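Local coordinates for protein NUDIX hydrolase (Nitrosomonas europaea, PDB 2B0V) that probably hydrolyses nucleoside di- and triphosphates, and perhaps thiamine diphosphate, with magnesium as cofactor, as a monomeric member of the NudJ subfamily of Nudix hydrolases, at residues A[23-28]-A[33-38]; A[87-92]-A[145-150]; A[73-78]-A[124-129]. One frame throughout, in Å; residues are numbered along the deposited sequence. Where two conformers were deposited one is given.

Contact 1: residues A[23-28]-A[33-38]; sequences LVEEIP and IKLNQP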
loop_
_atom_site.group_PDB
_atom_site.type_symbol
_atom_site.label_atom_id
_atom_site.label_comp_id
_atom_site.label_asym_id
_atom_site.label_seq_id
_atom_site.Cartn_x
_atom_site.Cartn_y
_atom_site.Cartn_z
ATOM N N LEU A 23 -7.152 3.126 -3.842
ATOM C CA LEU A 23 -6.842 1.707 -3.864
ATOM C C LEU A 23 -6.641 1.274 -5.273
ATOM O O LEU A 23 -7.027 1.987 -6.221
ATOM C CB LEU A 23 -7.988 0.887 -3.252
ATOM C CG LEU A 23 -8.340 1.162 -1.775
ATOM C CD1 LEU A 23 -9.601 0.347 -1.319
ATOM C CD2 LEU A 23 -7.121 0.940 -0.811
ATOM N N VAL A 24 -6.106 0.079 -5.433
ATOM C CA VAL A 24 -5.961 -0.464 -6.775
ATOM C C VAL A 24 -6.768 -1.739 -6.915
ATOM O O VAL A 24 -6.873 -2.508 -5.961
ATOM C CB VAL A 24 -4.478 -0.725 -7.169
ATOM C CG1 VAL A 24 -3.690 0.591 -7.246
ATOM C CG2 VAL A 24 -3.826 -1.719 -6.221
ATOM N N GLU A 25 -7.361 -1.942 -8.098
ATOM C CA GLU A 25 -7.836 -3.263 -8.497
ATOM C C GLU A 25 -6.729 -3.875 -9.339
ATOM O O GLU A 25 -6.225 -3.255 -10.277
ATOM C CB GLU A 25 -9.153 -3.159 -9.275
ATOM C CG GLU A 25 -10.234 -2.582 -8.372
ATOM C CD GLU A 25 -11.588 -2.413 -9.044
ATOM O OE1 GLU A 25 -11.640 -2.233 -10.287
ATOM O OE2 GLU A 25 -12.590 -2.493 -8.304
ATOM N N GLU A 26 -6.314 -5.077 -8.958
ATOM C CA GLU A 26 -5.118 -5.691 -9.533
ATOM C C GLU A 26 -5.345 -7.187 -9.737
ATOM O O GLU A 26 -6.219 -7.793 -9.109
ATOM C CB GLU A 26 -3.907 -5.467 -8.612
ATOM C CG GLU A 26 -4.063 -6.164 -7.240
ATOM C CD GLU A 26 -2.989 -5.725 -6.257
ATOM O OE1 GLU A 26 -2.328 -4.678 -6.522
ATOM O OE2 GLU A 26 -2.832 -6.427 -5.231
ATOM N N ILE A 27 -4.582 -7.755 -10.659
ATOM C CA ILE A 27 -4.649 -9.194 -10.905
ATOM C C ILE A 27 -3.255 -9.728 -10.567
ATOM O O ILE A 27 -2.350 -9.657 -11.408
ATOM C CB ILE A 27 -5.025 -9.488 -12.358
ATOM C CG1 ILE A 27 -6.374 -8.832 -12.685
ATOM C CG2 ILE A 27 -5.061 -10.983 -12.598
ATOM C CD1 ILE A 27 -6.816 -8.982 -14.144
ATOM N N PRO A 28 -3.073 -10.243 -9.329
ATOM C CA PRO A 28 -1.733 -10.692 -8.877
ATOM C C PRO A 28 -1.249 -11.965 -9.554
ATOM O O PRO A 28 -0.032 -12.171 -9.709
ATOM C CB PRO A 28 -1.928 -10.970 -7.370
ATOM C CG PRO A 28 -3.241 -10.378 -7.013
ATOM C CD PRO A 28 -4.084 -10.413 -8.274
ATOM N N ILE A 33 -9.558 -10.483 -10.178
ATOM C CA ILE A 33 -9.354 -9.126 -9.699
ATOM C C ILE A 33 -9.432 -9.036 -8.165
ATOM O O ILE A 33 -10.378 -9.526 -7.529
ATOM C CB ILE A 33 -10.323 -8.115 -10.363
ATOM C CG1 ILE A 33 -10.118 -8.103 -11.885
ATOM C CG2 ILE A 33 -10.117 -6.664 -9.843
ATOM C CD1 ILE A 33 -11.152 -7.252 -12.676
ATOM N N LYS A 34 -8.429 -8.361 -7.592
ATOM C CA LYS A 34 -8.351 -8.170 -6.158
ATOM C C LYS A 34 -8.237 -6.679 -5.873
ATOM O O LYS A 34 -7.723 -5.919 -6.710
ATOM C CB LYS A 34 -7.131 -8.898 -5.561
ATOM C CG LYS A 34 -7.109 -10.430 -5.779
ATOM C CD LYS A 34 -8.296 -11.118 -5.076
ATOM C CE LYS A 34 -8.310 -12.608 -5.381
ATOM N NZ LYS A 34 -9.415 -13.314 -4.639
ATOM N N LEU A 35 -8.739 -6.261 -4.728
ATOM C CA LEU A 35 -8.576 -4.877 -4.238
ATOM C C LEU A 35 -7.435 -4.802 -3.203
ATOM O O LEU A 35 -7.302 -5.668 -2.325
ATOM C CB LEU A 35 -9.881 -4.460 -3.561
ATOM C CG LEU A 35 -10.043 -2.984 -3.237
ATOM C CD1 LEU A 35 -10.143 -2.180 -4.544
ATOM C CD2 LEU A 35 -11.300 -2.801 -2.338
ATOM N N ASN A 36 -6.644 -3.735 -3.270
ATOM C CA ASN A 36 -5.492 -3.625 -2.371
ATOM C C ASN A 36 -5.080 -2.161 -2.230
ATOM O O ASN A 36 -5.425 -1.322 -3.064
ATOM C CB ASN A 36 -4.311 -4.443 -2.943
ATOM C CG ASN A 36 -3.212 -4.774 -1.909
ATOM O OD1 ASN A 36 -3.335 -4.521 -0.720
ATOM N ND2 ASN A 36 -2.141 -5.406 -2.397
ATOM N N GLN A 37 -4.351 -1.820 -1.174
ATOM C CA GLN A 37 -3.620 -0.543 -1.192
ATOM C C GLN A 37 -2.551 -0.584 -2.301
ATOM O O GLN A 37 -2.107 -1.682 -2.670
ATOM C CB GLN A 37 -2.893 -0.338 0.140
ATOM C CG GLN A 37 -3.743 0.176 1.276
ATOM C CD GLN A 37 -4.561 -0.970 1.911
ATOM O OE1 GLN A 37 -4.152 -2.152 1.893
ATOM N NE2 GLN A 37 -5.676 -0.604 2.522
ATOM N N PRO A 38 -2.096 0.591 -2.782
ATOM C CA PRO A 38 -0.859 0.642 -3.554
ATOM C C PRO A 38 0.242 0.042 -2.674
ATOM O O PRO A 38 0.391 0.448 -1.515
ATOM C CB PRO A 38 -0.614 2.160 -3.700
ATOM C CG PRO A 38 -1.963 2.721 -3.703
ATOM C CD PRO A 38 -2.650 1.933 -2.557
#
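Leu-23, Glu-26 and Ile-33 carry much of the packing in a β hairpin of the Nudix domain, where strand 20-26 turns back as strand 34-36. Two hydrogen-bonded antiparallel pairs, Val-24 with Asn-36 and Glu-26 with Lys-34, flank the non-hydrogen-bonded pair Glu-25 with Leu-35. Each outer pair exchanges two backbone bonds, and the shortest runs from Lys-34 N to Glu-26 O at 2.7 Å. Residues alternate between two faces, and the faces differ in chemistry. On the one that holds Glu-25, Leu-23 and Leu-35 cross at about a right angle, with CD1 of Leu-23 3.7 Å from CD2 of Leu-35. The other Leu-23 methyl, CD2, lies 3.8 Å from CA of Gln-37, and the side chain wraps the Asn-36 carbonyl, CB of Leu-23 being 3.4 Å from O of Asn-36. Phe-112 of strand 106-113 also packs against Leu-23, Glu-25 and Leu-35. Nearer the turn, Ile-33 divides its branches: CG2 sits 3.7 Å from CB of Glu-25, while CG1 lies 3.9 Å from CG1 of Ile-27. The Val-24 face is more polar. CG of Glu-26 stands between its backbone N and carbonyl carbon (chi1 64°), and the chain beyond is extended, which carries the carboxylate past Lys-34 toward Asn-36. The same OE2 that takes the Asn-36 bond also forms a salt bridge with Arg-125 NH1, which probably balances part of its charge from outside the hairpin. Arg-86, in turn, donates to Asn-36 OD1 and would help to fix which way the amide is turned. Carboxylate and amide planes are 83° apart, and Asn-36 ND2 donates to the syn side of Glu-26 OE2 at 3.1 Å, 28° out of the carboxylate plane.

Contact 2: residues A[87-92]-A[145-150]; sequences FTFSGQ and DILQYY. With NA (sodium ion), chain C.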
loop_
_atom_site.group_PDB
_atom_site.type_symbol
_atom_site.label_atom_id
_atom_site.label_comp_id
_atom_site.label_asym_id
_atom_site.label_seq_id
_atom_site.Cartn_x
_atom_site.Cartn_y
_atom_site.Cartn_z
ATOM N N PHE A 87 5.268 -2.715 5.979
ATOM C CA PHE A 87 5.318 -1.366 6.594
ATOM C C PHE A 87 4.299 -0.507 5.909
ATOM O O PHE A 87 4.415 -0.315 4.709
ATOM C CB PHE A 87 6.676 -0.743 6.338
ATOM C CG PHE A 87 7.790 -1.372 7.159
ATOM C CD1 PHE A 87 8.306 -0.702 8.285
ATOM C CD2 PHE A 87 8.308 -2.637 6.796
ATOM C CE1 PHE A 87 9.336 -1.296 9.061
ATOM C CE2 PHE A 87 9.344 -3.250 7.565
ATOM C CZ PHE A 87 9.852 -2.581 8.694
ATOM N N THR A 88 3.352 0.047 6.687
ATOM C CA THR A 88 2.219 0.778 6.078
ATOM C C THR A 88 2.363 2.228 6.496
ATOM O O THR A 88 2.600 2.521 7.672
ATOM C CB THR A 88 0.902 0.210 6.602
ATOM O OG1 THR A 88 0.884 -1.202 6.352
ATOM C CG2 THR A 88 -0.236 0.858 5.881
ATOM N N PHE A 89 2.218 3.121 5.519
ATOM C CA PHE A 89 2.348 4.564 5.765
ATOM C C PHE A 89 1.097 5.281 5.332
ATOM O O PHE A 89 0.432 4.840 4.375
ATOM C CB PHE A 89 3.519 5.129 4.946
ATOM C CG PHE A 89 4.817 4.505 5.318
ATOM C CD1 PHE A 89 5.604 5.083 6.301
ATOM C CD2 PHE A 89 5.250 3.333 4.670
ATOM C CE1 PHE A 89 6.823 4.486 6.656
ATOM C CE2 PHE A 89 6.440 2.748 5.002
ATOM C CZ PHE A 89 7.229 3.316 5.993
ATOM N N SER A 90 0.806 6.427 5.956
ATOM C CA SER A 90 -0.231 7.322 5.434
ATOM C C SER A 90 0.442 8.599 4.920
ATOM O O SER A 90 1.510 9.023 5.421
ATOM C CB SER A 90 -1.257 7.648 6.538
ATOM O OG SER A 90 -2.221 8.558 6.066
ATOM N N GLY A 91 -0.179 9.206 3.920
ATOM C CA GLY A 91 0.326 10.461 3.407
ATOM C C GLY A 91 -0.609 11.040 2.376
ATOM O O GLY A 91 -1.734 10.540 2.177
ATOM N N GLN A 92 -0.143 12.104 1.741
ATOM C CA GLN A 92 -0.902 12.757 0.686
ATOM C C GLN A 92 -0.451 12.359 -0.697
ATOM O O GLN A 92 0.733 12.035 -0.917
ATOM C CB GLN A 92 -0.709 14.246 0.775
ATOM C CG GLN A 92 -1.125 14.891 2.078
ATOM C CD GLN A 92 -0.867 16.391 2.053
ATOM O OE1 GLN A 92 -1.320 17.090 1.143
ATOM N NE2 GLN A 92 -0.114 16.889 3.041
ATOM N N ASP A 145 10.362 8.996 11.502
ATOM C CA ASP A 145 11.753 8.860 11.948
ATOM C C ASP A 145 11.996 7.743 12.976
ATOM O O ASP A 145 13.116 7.599 13.503
ATOM C CB ASP A 145 12.369 10.230 12.283
ATOM C CG ASP A 145 11.948 10.756 13.599
ATOM O OD1 ASP A 145 10.971 10.252 14.178
ATOM O OD2 ASP A 145 12.639 11.695 14.086
ATOM N N ILE A 146 10.963 6.924 13.228
ATOM C CA ILE A 146 11.193 5.607 13.812
ATOM C C ILE A 146 12.225 4.834 12.969
ATOM O O ILE A 146 13.077 4.083 13.522
ATOM C CB ILE A 146 9.883 4.794 13.894
ATOM C CG1 ILE A 146 9.040 5.344 15.027
ATOM C CG2 ILE A 146 10.217 3.350 14.244
ATOM C CD1 ILE A 146 7.607 4.821 15.099
ATOM N N LEU A 147 12.152 5.036 11.654
ATOM C CA LEU A 147 12.996 4.313 10.702
ATOM C C LEU A 147 14.260 5.103 10.487
ATOM O O LEU A 147 14.171 6.320 10.275
ATOM C CB LEU A 147 12.257 4.201 9.364
ATOM C CG LEU A 147 11.270 3.044 9.240
ATOM C CD1 LEU A 147 10.352 3.290 8.036
ATOM C CD2 LEU A 147 12.078 1.764 9.083
ATOM N N GLN A 148 15.407 4.434 10.541
ATOM C CA GLN A 148 16.688 5.098 10.224
ATOM C C GLN A 148 17.322 4.333 9.097
ATOM O O GLN A 148 17.659 3.158 9.293
ATOM C CB GLN A 148 17.631 5.099 11.428
ATOM C CG GLN A 148 18.972 5.812 11.051
ATOM C CD GLN A 148 18.769 7.273 10.717
ATOM O OE1 GLN A 148 18.348 8.060 11.568
ATOM N NE2 GLN A 148 19.032 7.651 9.458
ATOM N N TYR A 149 17.503 4.985 7.954
ATOM C CA TYR A 149 18.087 4.338 6.781
ATOM C C TYR A 149 19.534 4.774 6.659
ATOM O O TYR A 149 19.863 5.923 6.909
ATOM C CB TYR A 149 17.339 4.797 5.528
ATOM C CG TYR A 149 17.852 4.227 4.231
ATOM C CD1 TYR A 149 17.910 2.851 4.022
ATOM C CD2 TYR A 149 18.262 5.086 3.177
ATOM C CE1 TYR A 149 18.373 2.329 2.807
ATOM C CE2 TYR A 149 18.709 4.560 1.954
ATOM C CZ TYR A 149 18.763 3.207 1.780
ATOM O OH TYR A 149 19.207 2.694 0.581
ATOM N N TYR A 150 20.396 3.827 6.295
ATOM C CA TYR A 150 21.813 4.131 6.031
ATOM C C TYR A 150 22.088 3.725 4.612
ATOM O O TYR A 150 22.033 2.546 4.255
ATOM C CB TYR A 150 22.718 3.320 6.946
ATOM C CG TYR A 150 22.640 3.693 8.400
ATOM C CD1 TYR A 150 23.571 4.569 8.963
ATOM C CD2 TYR A 150 21.649 3.164 9.230
ATOM C CE1 TYR A 150 23.508 4.901 10.298
ATOM C CE2 TYR A 150 21.599 3.485 10.551
ATOM C CZ TYR A 150 22.513 4.358 11.079
ATOM O OH TYR A 150 22.437 4.646 12.413
HETATM NA NA NA C . 16.894 9.894 11.357
HETATM O O HOH W 1 15.559 8.729 13.089
HETATM O O HOH W 2 15.224 8.748 9.806
HETATM O O HOH W 3 18.139 10.496 9.230
HETATM O O HOH W 4 15.591 11.844 11.312
#
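Leu-147 covers part of a hydrophobic patch on the Nudix sheet, formed by Phe-87 and Phe-89 of strand 82-96 beside helix 48-60. It comes from the loop after strand 142-143, and each of its methyls is given to a different ring. CD1 approaches Phe-89 at the ring edge, in its plane, 3.7 Å from CZ; leucine and phenylalanine point at one another from opposite directions. CD2 lies 4.1 Å from CE1 of Phe-87, in a looser and oblique meeting. Because Leu-147 was modelled in two conformers, this division of methyls describes one of them. The patch is extended by Ile-48, which touches both phenylalanines, and by Leu-144 on Phe-89.

Beyond the leucine the loop turns polar. Gln-148 OE1 binds a sodium ion at 2.4 Å, and four waters complete the ligands found around it. Water 1 donates to Asp-145 O and water 2 to Leu-147 O, which ties the ion to the loop backbone as well. The amide is held at its nitrogen too: NE2 donates to Tyr-149 O at 3.2 Å, from above the carbonyl plane, and to water 3.

With no hydrogen bond across the two segments and only three residues touching, the contact rests on carbon packing alone, apolar and without a directional bond, which would let Leu-147 adopt more than one conformer.

Contact 3: residues A[73-78]-A[124-129]; sequences YHWTCA and HRTPLV. With EDO (1,2-ethanediol), chain D.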
loop_
_atom_site.group_PDB
_atom_site.type_symbol
_atom_site.label_atom_id
_atom_site.label_comp_id
_atom_site.label_asym_id
_atom_site.label_seq_id
_atom_site.Cartn_x
_atom_site.Cartn_y
_atom_site.Cartn_z
ATOM N N TYR A 73 2.982 -4.929 9.887
ATOM C CA TYR A 73 2.179 -6.168 9.999
ATOM C C TYR A 73 3.000 -7.352 9.611
ATOM O O TYR A 73 3.603 -7.355 8.540
ATOM C CB TYR A 73 0.905 -6.089 9.081
ATOM C CG TYR A 73 0.067 -4.862 9.409
ATOM C CD1 TYR A 73 -0.949 -4.930 10.387
ATOM C CD2 TYR A 73 0.332 -3.626 8.812
ATOM C CE1 TYR A 73 -1.703 -3.797 10.720
ATOM C CE2 TYR A 73 -0.403 -2.484 9.172
ATOM C CZ TYR A 73 -1.406 -2.590 10.144
ATOM O OH TYR A 73 -2.121 -1.477 10.502
ATOM N N HIS A 74 3.050 -8.341 10.496
ATOM C CA HIS A 74 3.903 -9.493 10.293
ATOM C C HIS A 74 2.967 -10.685 10.179
ATOM O O HIS A 74 2.335 -11.073 11.147
ATOM C CB HIS A 74 4.849 -9.589 11.520
ATOM C CG HIS A 74 5.752 -10.786 11.519
ATOM N ND1 HIS A 74 6.522 -11.121 12.610
ATOM C CD2 HIS A 74 5.973 -11.743 10.589
ATOM C CE1 HIS A 74 7.213 -12.212 12.342
ATOM N NE2 HIS A 74 6.873 -12.635 11.135
ATOM N N TRP A 75 2.847 -11.243 8.985
ATOM C CA TRP A 75 1.945 -12.392 8.833
ATOM C C TRP A 75 2.390 -13.365 7.776
ATOM O O TRP A 75 3.266 -13.056 6.980
ATOM C CB TRP A 75 0.539 -11.898 8.567
ATOM C CG TRP A 75 0.260 -11.676 7.170
ATOM C CD1 TRP A 75 -0.508 -12.466 6.339
ATOM C CD2 TRP A 75 0.741 -10.609 6.384
ATOM N NE1 TRP A 75 -0.523 -11.940 5.083
ATOM C CE2 TRP A 75 0.234 -10.800 5.070
ATOM C CE3 TRP A 75 1.558 -9.508 6.651
ATOM C CZ2 TRP A 75 0.506 -9.924 4.031
ATOM C CZ3 TRP A 75 1.828 -8.616 5.616
ATOM C CH2 TRP A 75 1.312 -8.833 4.316
ATOM N N THR A 76 1.790 -14.553 7.780
ATOM C CA THR A 76 2.067 -15.552 6.761
ATOM C C THR A 76 0.807 -15.815 5.956
ATOM O O THR A 76 -0.258 -16.039 6.516
ATOM C CB THR A 76 2.575 -16.857 7.384
ATOM O OG1 THR A 76 3.735 -16.546 8.166
ATOM C CG2 THR A 76 2.941 -17.865 6.284
ATOM N N CYS A 77 0.948 -15.713 4.644
ATOM C CA CYS A 77 -0.122 -16.000 3.731
ATOM C C CYS A 77 -0.162 -17.518 3.584
ATOM O O CYS A 77 0.785 -18.109 3.064
ATOM C CB CYS A 77 0.176 -15.321 2.398
ATOM S SG CYS A 77 -0.970 -15.826 1.115
ATOM N N ALA A 78 -1.217 -18.152 4.097
ATOM C CA ALA A 78 -1.294 -19.622 4.106
ATOM C C ALA A 78 -1.296 -20.242 2.694
ATOM O O ALA A 78 -0.738 -21.328 2.478
ATOM C CB ALA A 78 -2.513 -20.087 4.902
ATOM N N HIS A 124 -10.747 -8.605 -1.399
ATOM C CA HIS A 124 -9.517 -7.972 -0.894
ATOM C C HIS A 124 -8.346 -8.930 -1.109
ATOM O O HIS A 124 -8.469 -10.157 -0.898
ATOM C CB HIS A 124 -9.614 -7.657 0.579
ATOM C CG HIS A 124 -10.547 -6.547 0.903
ATOM N ND1 HIS A 124 -10.649 -6.030 2.172
ATOM C CD2 HIS A 124 -11.412 -5.846 0.133
ATOM C CE1 HIS A 124 -11.570 -5.085 2.188
ATOM N NE2 HIS A 124 -12.042 -4.946 0.963
ATOM N N ARG A 125 -7.195 -8.361 -1.472
ATOM C CA ARG A 125 -6.021 -9.189 -1.689
ATOM C C ARG A 125 -5.617 -9.984 -0.430
ATOM O O ARG A 125 -5.297 -11.167 -0.515
ATOM C CB ARG A 125 -4.863 -8.347 -2.228
ATOM C CG ARG A 125 -3.549 -9.090 -2.323
ATOM C CD ARG A 125 -3.163 -9.296 -3.738
ATOM N NE ARG A 125 -1.884 -10.006 -3.940
ATOM C CZ ARG A 125 -0.755 -9.450 -4.399
ATOM N NH1 ARG A 125 -0.695 -8.141 -4.684
ATOM N NH2 ARG A 125 0.335 -10.212 -4.576
ATOM N N THR A 126 -5.659 -9.340 0.725
ATOM C CA THR A 126 -5.326 -10.018 2.006
ATOM C C THR A 126 -6.177 -9.385 3.098
ATOM O O THR A 126 -6.771 -8.337 2.870
ATOM C CB THR A 126 -3.839 -9.794 2.420
ATOM O OG1 THR A 126 -3.659 -8.428 2.804
ATOM C CG2 THR A 126 -2.828 -10.172 1.284
ATOM N N PRO A 127 -6.228 -10.015 4.290
ATOM C CA PRO A 127 -6.904 -9.401 5.420
ATOM C C PRO A 127 -6.317 -8.047 5.842
ATOM O O PRO A 127 -6.994 -7.268 6.555
ATOM C CB PRO A 127 -6.735 -10.452 6.535
ATOM C CG PRO A 127 -6.575 -11.728 5.808
ATOM C CD PRO A 127 -5.686 -11.341 4.660
ATOM N N LEU A 128 -5.099 -7.736 5.388
ATOM C CA LEU A 128 -4.453 -6.475 5.751
ATOM C C LEU A 128 -5.045 -5.252 5.076
ATOM O O LEU A 128 -4.861 -4.110 5.553
ATOM C CB LEU A 128 -2.946 -6.533 5.486
ATOM C CG LEU A 128 -2.133 -7.661 6.114
ATOM C CD1 LEU A 128 -0.692 -7.232 5.966
ATOM C CD2 LEU A 128 -2.517 -7.942 7.588
ATOM N N VAL A 129 -5.754 -5.487 3.967
ATOM C CA VAL A 129 -6.358 -4.366 3.241
ATOM C C VAL A 129 -7.310 -3.671 4.187
ATOM O O VAL A 129 -7.279 -2.431 4.344
ATOM C CB VAL A 129 -7.094 -4.832 1.971
ATOM C CG1 VAL A 129 -7.723 -3.654 1.285
ATOM C CG2 VAL A 129 -6.089 -5.475 1.024
HETATM C C1 EDO D . 1.629 -4.833 -5.720
HETATM O O1 EDO D . 1.008 -5.507 -4.579
HETATM C C2 EDO D . 3.083 -5.237 -6.052
HETATM O O2 EDO D . 3.865 -4.211 -6.743
#
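Leu-128 rests over one face of the Trp-75 indole, joining the start of helix 128-137 to strand 62-77. CG of the leucine stands 3.8 Å above the indole plane, offset toward the rim, and the two side chains come from opposite directions. CD1 is turned to the six-membered ring in a CH-pi arrangement, but the modelled approach is tighter than such atoms allow; the leucine has two conformers, so the exact position of this methyl is doubtful.

Trp-75 presents its face through its first torsion. CG lies between the backbone N and the carbonyl carbon, with chi1 at 88°, which turns the indole face to Leu-128. Tyr-84 of strand 82-96 also meets the indole, its ring plane inclined by about 25°. Two residues earlier, CB of Tyr-73 lies 4.2 Å from CD2 of Leu-128, while the tyrosine hydroxyl reaches on to Asp-135 in the same helix.

Thr-126 contributes with both branches. At chi1 70° its OG1 takes a capping bond from Leu-128 N at 3.0 Å, leaving CG2 to approach Trp-75 obliquely, 4.3 Å from CZ2. Arg-125, tied to Leu-35 by a backbone hydrogen bond, bends at CG toward the hairpin; its NH1 forms a weak bond to a 1,2-ethanediol molecule.

A threonine capping bond at the turn into a helix, with a leucine laid on sheet aromatics, is one way in which the α/β/α sandwich of a Nudix domain seats a helix against its central sheet.

Overall arrangement
From the N terminus, contact 1 comes first and closes the short turn between strands 20-26 and 34-36, in series with the other two. Contact 3 opens next, on strand 62-77, and contact 2 on the neighbouring strand 82-96; contact 3 closes at 124-129 before contact 2 closes at 145-150, so their loops cross. All three reach the same mixed sheet. Within 87-90, alternate side chains face helix 48-60, on the side of contact 2, and helix 128-137, on the side of contact 3. Contacts 1 and 3 join directly through Arg-125, whereas contacts 1 and 2 lie about 22 Å apart, centre to centre.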